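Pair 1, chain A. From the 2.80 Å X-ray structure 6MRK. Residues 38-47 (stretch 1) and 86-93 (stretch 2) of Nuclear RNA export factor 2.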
# COMPACT_ATOMS: atom_id res chain seq x y z
N TYR A 38 13.75 -0.09 -11.89
CA TYR A 38 12.86 0.86 -11.17
C TYR A 38 13.40 1.15 -9.78
O TYR A 38 13.02 2.16 -9.19
CB TYR A 38 11.45 0.32 -10.93
CG TYR A 38 10.65 0.03 -12.17
CD1 TYR A 38 10.03 1.04 -12.88
CD2 TYR A 38 10.51 -1.26 -12.62
CE1 TYR A 38 9.30 0.76 -14.03
CE2 TYR A 38 9.78 -1.56 -13.76
CZ TYR A 38 9.17 -0.54 -14.45
OH TYR A 38 8.46 -0.87 -15.56
N TYR A 39 14.19 0.24 -9.23
CA TYR A 39 14.57 0.24 -7.80
C TYR A 39 15.92 0.93 -7.70
O TYR A 39 16.62 1.09 -8.70
CB TYR A 39 14.48 -1.17 -7.21
CG TYR A 39 13.07 -1.71 -7.12
CD1 TYR A 39 12.29 -1.46 -6.01
CD2 TYR A 39 12.52 -2.44 -8.16
CE1 TYR A 39 10.98 -1.92 -5.92
CE2 TYR A 39 11.21 -2.92 -8.08
CZ TYR A 39 10.44 -2.65 -6.96
OH TYR A 39 9.16 -3.10 -6.89
N SER A 40 16.25 1.37 -6.51
CA SER A 40 17.51 2.09 -6.26
C SER A 40 18.12 1.55 -4.97
O SER A 40 17.52 0.67 -4.34
CB SER A 40 17.25 3.54 -6.19
OG SER A 40 16.97 3.88 -4.85
N GLU A 41 19.27 2.09 -4.61
CA GLU A 41 20.14 1.62 -3.50
C GLU A 41 19.37 1.81 -2.18
O GLU A 41 19.62 1.04 -1.22
CB GLU A 41 21.46 2.40 -3.56
CG GLU A 41 22.17 2.37 -4.93
CD GLU A 41 21.67 3.24 -6.11
OE1 GLU A 41 20.52 3.75 -6.07
OE2 GLU A 41 22.43 3.38 -7.09
N ASN A 42 18.45 2.78 -2.16
CA ASN A 42 17.73 3.25 -0.94
C ASN A 42 16.28 2.76 -0.93
O ASN A 42 15.54 3.14 0.01
CB ASN A 42 17.78 4.77 -0.85
CG ASN A 42 19.08 5.28 -0.27
OD1 ASN A 42 19.63 4.70 0.66
ND2 ASN A 42 19.56 6.39 -0.81
N SER A 43 15.89 1.93 -1.90
CA SER A 43 14.52 1.38 -2.05
C SER A 43 14.15 0.48 -0.85
O SER A 43 15.07 -0.12 -0.26
CB SER A 43 14.38 0.64 -3.34
OG SER A 43 13.95 1.51 -4.36
N ILE A 44 12.85 0.42 -0.52
CA ILE A 44 12.28 -0.39 0.60
C ILE A 44 11.04 -1.12 0.07
O ILE A 44 10.19 -0.49 -0.60
CB ILE A 44 11.93 0.49 1.82
CG1 ILE A 44 13.18 1.18 2.36
CG2 ILE A 44 11.20 -0.34 2.88
CD1 ILE A 44 13.07 1.69 3.79
N PHE A 45 10.95 -2.42 0.39
CA PHE A 45 9.86 -3.32 -0.05
C PHE A 45 9.41 -4.18 1.13
O PHE A 45 10.27 -4.75 1.81
CB PHE A 45 10.32 -4.19 -1.23
CG PHE A 45 9.28 -5.20 -1.63
CD1 PHE A 45 8.24 -4.83 -2.45
CD2 PHE A 45 9.27 -6.48 -1.13
CE1 PHE A 45 7.25 -5.72 -2.80
CE2 PHE A 45 8.28 -7.38 -1.49
CZ PHE A 45 7.27 -6.99 -2.32
N THR A 46 8.10 -4.25 1.38
CA THR A 46 7.49 -5.22 2.32
C THR A 46 6.34 -5.92 1.60
O THR A 46 5.88 -5.43 0.58
CB THR A 46 7.04 -4.60 3.65
OG1 THR A 46 5.90 -3.77 3.45
CG2 THR A 46 8.14 -3.81 4.32
N LEU A 47 5.96 -7.06 2.15
CA LEU A 47 4.93 -7.97 1.63
C LEU A 47 4.05 -8.37 2.83
O LEU A 47 4.60 -8.74 3.89
CB LEU A 47 5.64 -9.17 1.01
CG LEU A 47 4.74 -10.15 0.27
CD1 LEU A 47 5.54 -10.83 -0.82
CD2 LEU A 47 4.15 -11.18 1.21
N ASP A 86 12.67 -7.51 10.81
CA ASP A 86 12.16 -8.78 10.24
C ASP A 86 11.20 -8.40 9.11
O ASP A 86 10.27 -7.60 9.38
CB ASP A 86 11.48 -9.67 11.29
CG ASP A 86 12.40 -10.40 12.28
OD1 ASP A 86 13.52 -9.93 12.53
OD2 ASP A 86 11.96 -11.45 12.80
N GLY A 87 11.47 -8.87 7.89
CA GLY A 87 10.57 -8.73 6.72
C GLY A 87 10.88 -7.54 5.82
O GLY A 87 10.28 -7.48 4.74
N VAL A 88 11.74 -6.61 6.23
CA VAL A 88 12.01 -5.35 5.48
C VAL A 88 13.16 -5.60 4.51
O VAL A 88 14.26 -5.78 4.98
CB VAL A 88 12.37 -4.19 6.43
CG1 VAL A 88 12.58 -2.88 5.67
CG2 VAL A 88 11.33 -4.01 7.52
N PHE A 89 12.92 -5.55 3.21
CA PHE A 89 13.97 -5.76 2.19
C PHE A 89 14.42 -4.40 1.68
O PHE A 89 13.56 -3.57 1.35
CB PHE A 89 13.45 -6.66 1.07
CG PHE A 89 12.68 -7.82 1.62
CD1 PHE A 89 13.34 -8.88 2.22
CD2 PHE A 89 11.30 -7.84 1.58
CE1 PHE A 89 12.63 -9.96 2.72
CE2 PHE A 89 10.59 -8.91 2.08
CZ PHE A 89 11.25 -9.97 2.66
N PHE A 90 15.73 -4.18 1.63
CA PHE A 90 16.30 -2.83 1.46
C PHE A 90 17.34 -2.84 0.35
O PHE A 90 18.26 -3.65 0.39
CB PHE A 90 16.86 -2.35 2.80
CG PHE A 90 17.55 -1.02 2.71
CD1 PHE A 90 16.81 0.14 2.56
CD2 PHE A 90 18.93 -0.93 2.73
CE1 PHE A 90 17.44 1.37 2.45
CE2 PHE A 90 19.56 0.30 2.64
CZ PHE A 90 18.81 1.45 2.50
N GLY A 91 17.20 -1.95 -0.62
CA GLY A 91 18.11 -1.86 -1.77
C GLY A 91 17.67 -2.76 -2.92
O GLY A 91 17.15 -3.85 -2.64
N CYS A 92 17.92 -2.32 -4.15
CA CYS A 92 17.51 -2.95 -5.43
C CYS A 92 17.91 -4.43 -5.47
O CYS A 92 17.06 -5.24 -5.83
CB CYS A 92 18.11 -2.22 -6.63
SG CYS A 92 19.82 -1.65 -6.36
N THR A 93 19.15 -4.79 -5.14
CA THR A 93 19.59 -6.21 -5.24
C THR A 93 18.66 -7.04 -4.34
O THR A 93 18.09 -8.03 -4.84
CB THR A 93 21.09 -6.38 -4.93
OG1 THR A 93 21.33 -5.92 -3.61
CG2 THR A 93 22.00 -5.63 -5.88
O HOH W 1 8.05 -8.40 4.13

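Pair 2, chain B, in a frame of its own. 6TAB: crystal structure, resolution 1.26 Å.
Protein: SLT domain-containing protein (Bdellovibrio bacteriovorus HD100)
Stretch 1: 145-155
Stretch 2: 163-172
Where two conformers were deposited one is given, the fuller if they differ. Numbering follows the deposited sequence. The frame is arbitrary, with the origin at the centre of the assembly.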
# COMPACT_ATOMS: atom_id res chain seq x y z
N ASN B 145 -6.40 9.32 5.92
CA ASN B 145 -7.10 10.41 5.22
C ASN B 145 -6.08 11.45 4.75
O ASN B 145 -6.37 12.67 4.78
CB ASN B 145 -8.25 11.05 6.02
CG ASN B 145 -9.26 11.73 5.11
OD1 ASN B 145 -9.36 11.43 3.92
ND2 ASN B 145 -10.01 12.67 5.67
N PHE B 146 -4.92 10.97 4.27
CA PHE B 146 -3.87 11.79 3.60
C PHE B 146 -3.11 12.72 4.56
O PHE B 146 -2.43 13.68 4.11
CB PHE B 146 -4.43 12.59 2.40
CG PHE B 146 -5.17 11.73 1.39
CD1 PHE B 146 -4.49 10.93 0.47
CD2 PHE B 146 -6.55 11.68 1.39
CE1 PHE B 146 -5.17 10.14 -0.43
CE2 PHE B 146 -7.24 10.87 0.48
CZ PHE B 146 -6.54 10.08 -0.42
N LYS B 147 -3.14 12.40 5.87
CA LYS B 147 -2.50 13.22 6.94
C LYS B 147 -1.16 12.58 7.36
O LYS B 147 -1.11 11.63 8.17
CB LYS B 147 -3.42 13.36 8.16
CG LYS B 147 -4.73 14.11 7.88
CD LYS B 147 -5.60 14.23 9.11
CE LYS B 147 -6.29 12.94 9.52
NZ LYS B 147 -7.35 13.23 10.53
N THR B 148 -0.06 13.15 6.83
CA THR B 148 1.30 12.63 7.09
C THR B 148 1.67 12.75 8.58
O THR B 148 2.54 11.96 9.06
CB THR B 148 2.33 13.27 6.16
OG1 THR B 148 3.53 12.48 6.07
CG2 THR B 148 2.68 14.71 6.53
N ALA B 149 1.05 13.68 9.33
CA ALA B 149 1.37 13.86 10.78
C ALA B 149 0.68 12.83 11.70
O ALA B 149 0.96 12.80 12.89
CB ALA B 149 0.98 15.26 11.22
N MET B 150 -0.23 12.00 11.17
CA MET B 150 -1.06 11.14 12.02
C MET B 150 -0.20 10.14 12.83
O MET B 150 0.67 9.42 12.29
CB MET B 150 -2.08 10.35 11.20
CG MET B 150 -3.05 9.54 12.06
SD MET B 150 -4.40 8.76 11.13
CE MET B 150 -4.90 7.56 12.37
N SER B 151 -0.49 10.05 14.14
CA SER B 151 0.07 9.00 15.00
C SER B 151 -1.07 8.34 15.80
O SER B 151 -1.97 9.07 16.28
CB SER B 151 1.16 9.55 15.90
OG SER B 151 0.64 10.53 16.76
N TYR B 152 -0.99 7.01 15.98
CA TYR B 152 -2.03 6.23 16.73
C TYR B 152 -1.35 5.17 17.62
O TYR B 152 -0.55 4.37 17.14
CB TYR B 152 -3.01 5.55 15.77
CG TYR B 152 -4.05 4.69 16.44
CD1 TYR B 152 -5.16 5.25 17.05
CD2 TYR B 152 -3.92 3.31 16.52
CE1 TYR B 152 -6.12 4.47 17.69
CE2 TYR B 152 -4.88 2.52 17.14
CZ TYR B 152 -5.98 3.10 17.72
OH TYR B 152 -6.93 2.33 18.34
N THR B 153 -1.67 5.18 18.92
CA THR B 153 -1.15 4.20 19.86
C THR B 153 -2.00 2.92 19.84
O THR B 153 -3.21 2.92 20.12
CB THR B 153 -1.07 4.78 21.29
OG1 THR B 153 -0.30 5.98 21.23
CG2 THR B 153 -0.43 3.80 22.25
N GLU B 154 -1.34 1.81 19.46
CA GLU B 154 -1.97 0.47 19.32
C GLU B 154 -2.12 -0.21 20.70
O GLU B 154 -1.59 0.28 21.73
CB GLU B 154 -1.11 -0.39 18.38
CG GLU B 154 -0.87 0.17 16.98
CD GLU B 154 -2.03 0.13 16.00
OE1 GLU B 154 -3.10 -0.45 16.35
OE2 GLU B 154 -1.85 0.63 14.86
N ASP B 155 -2.80 -1.37 20.72
CA ASP B 155 -3.10 -2.08 21.99
C ASP B 155 -2.11 -3.24 22.23
O ASP B 155 -2.34 -4.00 23.16
CB ASP B 155 -4.56 -2.53 22.07
CG ASP B 155 -4.99 -3.63 21.11
OD1 ASP B 155 -4.10 -4.25 20.49
OD2 ASP B 155 -6.24 -3.83 20.98
N ARG B 163 3.88 0.29 24.05
CA ARG B 163 2.86 0.13 23.03
C ARG B 163 3.36 0.68 21.68
O ARG B 163 4.00 1.74 21.58
CB ARG B 163 1.54 0.82 23.39
CG ARG B 163 0.87 0.31 24.65
CD ARG B 163 0.40 -1.12 24.64
NE ARG B 163 -0.29 -1.47 25.89
CZ ARG B 163 0.28 -1.65 27.09
NH1 ARG B 163 1.60 -1.80 27.23
NH2 ARG B 163 -0.54 -1.77 28.12
N VAL B 164 3.07 -0.07 20.60
CA VAL B 164 3.42 0.33 19.24
C VAL B 164 2.67 1.63 18.86
O VAL B 164 1.46 1.75 19.12
CB VAL B 164 3.13 -0.80 18.23
CG1 VAL B 164 3.23 -0.34 16.78
CG2 VAL B 164 4.09 -1.96 18.48
N ILE B 165 3.40 2.55 18.21
CA ILE B 165 2.84 3.80 17.64
C ILE B 165 2.89 3.69 16.11
O ILE B 165 3.99 3.62 15.51
CB ILE B 165 3.55 5.06 18.19
CG1 ILE B 165 3.55 5.10 19.74
CG2 ILE B 165 2.92 6.32 17.58
CD1 ILE B 165 4.38 6.22 20.36
N SER B 166 1.71 3.70 15.46
CA SER B 166 1.60 3.67 14.02
C SER B 166 1.65 5.11 13.48
O SER B 166 0.99 5.99 14.07
CB SER B 166 0.34 2.92 13.63
OG SER B 166 0.41 1.55 14.02
N ARG B 167 2.37 5.34 12.38
CA ARG B 167 2.71 6.70 11.95
C ARG B 167 2.53 6.93 10.45
O ARG B 167 2.83 6.07 9.59
CB ARG B 167 4.16 7.04 12.34
CG ARG B 167 4.45 7.01 13.83
CD ARG B 167 5.89 7.29 14.17
NE ARG B 167 6.19 7.29 15.59
CZ ARG B 167 5.97 8.24 16.47
NH1 ARG B 167 5.47 9.41 16.06
NH2 ARG B 167 6.29 8.03 17.75
N GLY B 168 2.13 8.17 10.13
CA GLY B 168 2.20 8.66 8.74
C GLY B 168 1.11 8.10 7.81
O GLY B 168 0.11 7.51 8.24
N LEU B 169 1.36 8.28 6.51
CA LEU B 169 0.33 8.08 5.47
C LEU B 169 -0.27 6.66 5.53
O LEU B 169 -1.49 6.48 5.35
CB LEU B 169 0.89 8.39 4.08
CG LEU B 169 1.22 9.84 3.78
CD1 LEU B 169 1.76 9.95 2.36
CD2 LEU B 169 0.01 10.75 4.00
N LEU B 170 0.61 5.63 5.65
CA LEU B 170 0.19 4.20 5.63
C LEU B 170 0.20 3.56 7.04
O LEU B 170 0.03 2.34 7.18
CB LEU B 170 1.11 3.43 4.66
CG LEU B 170 0.91 3.74 3.17
CD1 LEU B 170 2.06 3.19 2.34
CD2 LEU B 170 -0.43 3.22 2.68
N GLN B 171 0.37 4.37 8.09
CA GLN B 171 0.27 3.89 9.48
C GLN B 171 1.25 2.70 9.69
O GLN B 171 0.88 1.61 10.15
CB GLN B 171 -1.19 3.61 9.87
CG GLN B 171 -2.00 4.93 9.99
CD GLN B 171 -1.59 5.74 11.21
OE1 GLN B 171 -1.99 5.43 12.34
NE2 GLN B 171 -0.78 6.77 11.00
N ILE B 172 2.52 2.98 9.40
CA ILE B 172 3.65 2.05 9.58
C ILE B 172 4.30 2.38 10.92
O ILE B 172 4.27 3.53 11.37
CB ILE B 172 4.63 2.15 8.39
CG1 ILE B 172 3.92 1.71 7.09
CG2 ILE B 172 5.94 1.38 8.63
CD1 ILE B 172 4.66 2.05 5.80
O HOH W 2 3.96 9.75 6.16
O HOH W 3 -3.33 -2.11 25.56

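Pair 1 and pair 2 share one backbone design: a type I beta turn leads into a strand, and a second strand runs antiparallel to it and leads to a glycine beside that turn. Fourteen central residues superpose with an RMSD of 0.9 Å. The turn spans A:Ser40 to A:Ser43 in pair 1 and the matching B:Lys147 to B:Met150 in pair 2, closed by A:Ser43 N to A:Ser40 O at 3.2 Å and by B:Met150 N to B:Lys147 O at 3.1 Å.

Beyond the turn the register is the same. A:Phe45 and A:Phe89 form a hydrogen-bonded pair, A:Phe45 N to A:Phe89 O at 3.0 Å and A:Phe89 N to A:Phe45 O at 3.1 Å. Their counterparts B:Tyr152 and B:Ser166 repeat it, with B:Tyr152 N to B:Ser166 O and B:Ser166 N to B:Tyr152 O both at 2.9 Å. The next bond ties the turn to the glycine: A:Gly91 N reaches A:Ser43 O at 2.8 Å, and B:Gly168 N reaches B:Met150 O at 2.9 Å.

The glycine is the most telling match. Both have positive phi, which favours glycine, and both bring CA to 3.3 Å from a turn carbonyl, A:Gly91 CA to A:Glu41 O and B:Gly168 CA to B:Thr148 O, as CA-H...O contacts. At A:Gly91 a CB would also lie tight against A:Glu41 O and jam against the preceding carbonyl. The residues contributing these carbonyls, A:Glu41 and B:Thr148, can differ because the contact uses backbone oxygen.

Side chains fill the frame differently. Pair 1 relies on aromatic and aliphatic surface. On one face A:Phe89 CD2 meets the edge of the A:Phe45 ring, 3.6 Å from A:Phe45 CD2. On the other, A:Phe90 extends back over the turn, so that A:Glu41 O lies over one face of its ring, 3.8 Å from A:Phe90 CZ, while A:Ile44 CG1 packs at its edge, 3.8 Å from A:Phe90 CD1. A flat ring suits this place because it can cover the turn's backbone and still meet a branched aliphatic neighbour.

Pair 2 has B:Arg167 at the position of A:Phe90 and the small B:Ser151 at that of A:Ile44. The contact here is looser: B:Ser151 CB lies 4.3 Å from B:Arg167 NH1 and 4.0 Å from B:Ile165 CG2. On the opposite face B:Ser166, in place of A:Phe89, is short enough to stay close to the sheet, and its hydroxyl OG donates to B:Glu154 OE2 at 2.6 Å, giving a buried polar group a charged acceptor. B:Gln171 adds a polar brace: its amide NE2 donates to B:Gly168 O at 3.0 Å and to B:Met150 O at 3.3 Å, joining the glycine to the turn.

Each pair also has contacts without a counterpart in the other. In pair 1 A:Cys92 CB packs 3.8 Å from A:Tyr39 CB. In pair 2 B:Leu169 CD2 lies 3.7 Å from B:Thr148 N. Thus backbone bonds fix the shared frame, which pair 1 packs largely with rings and pair 2 reinforces with polar side chains.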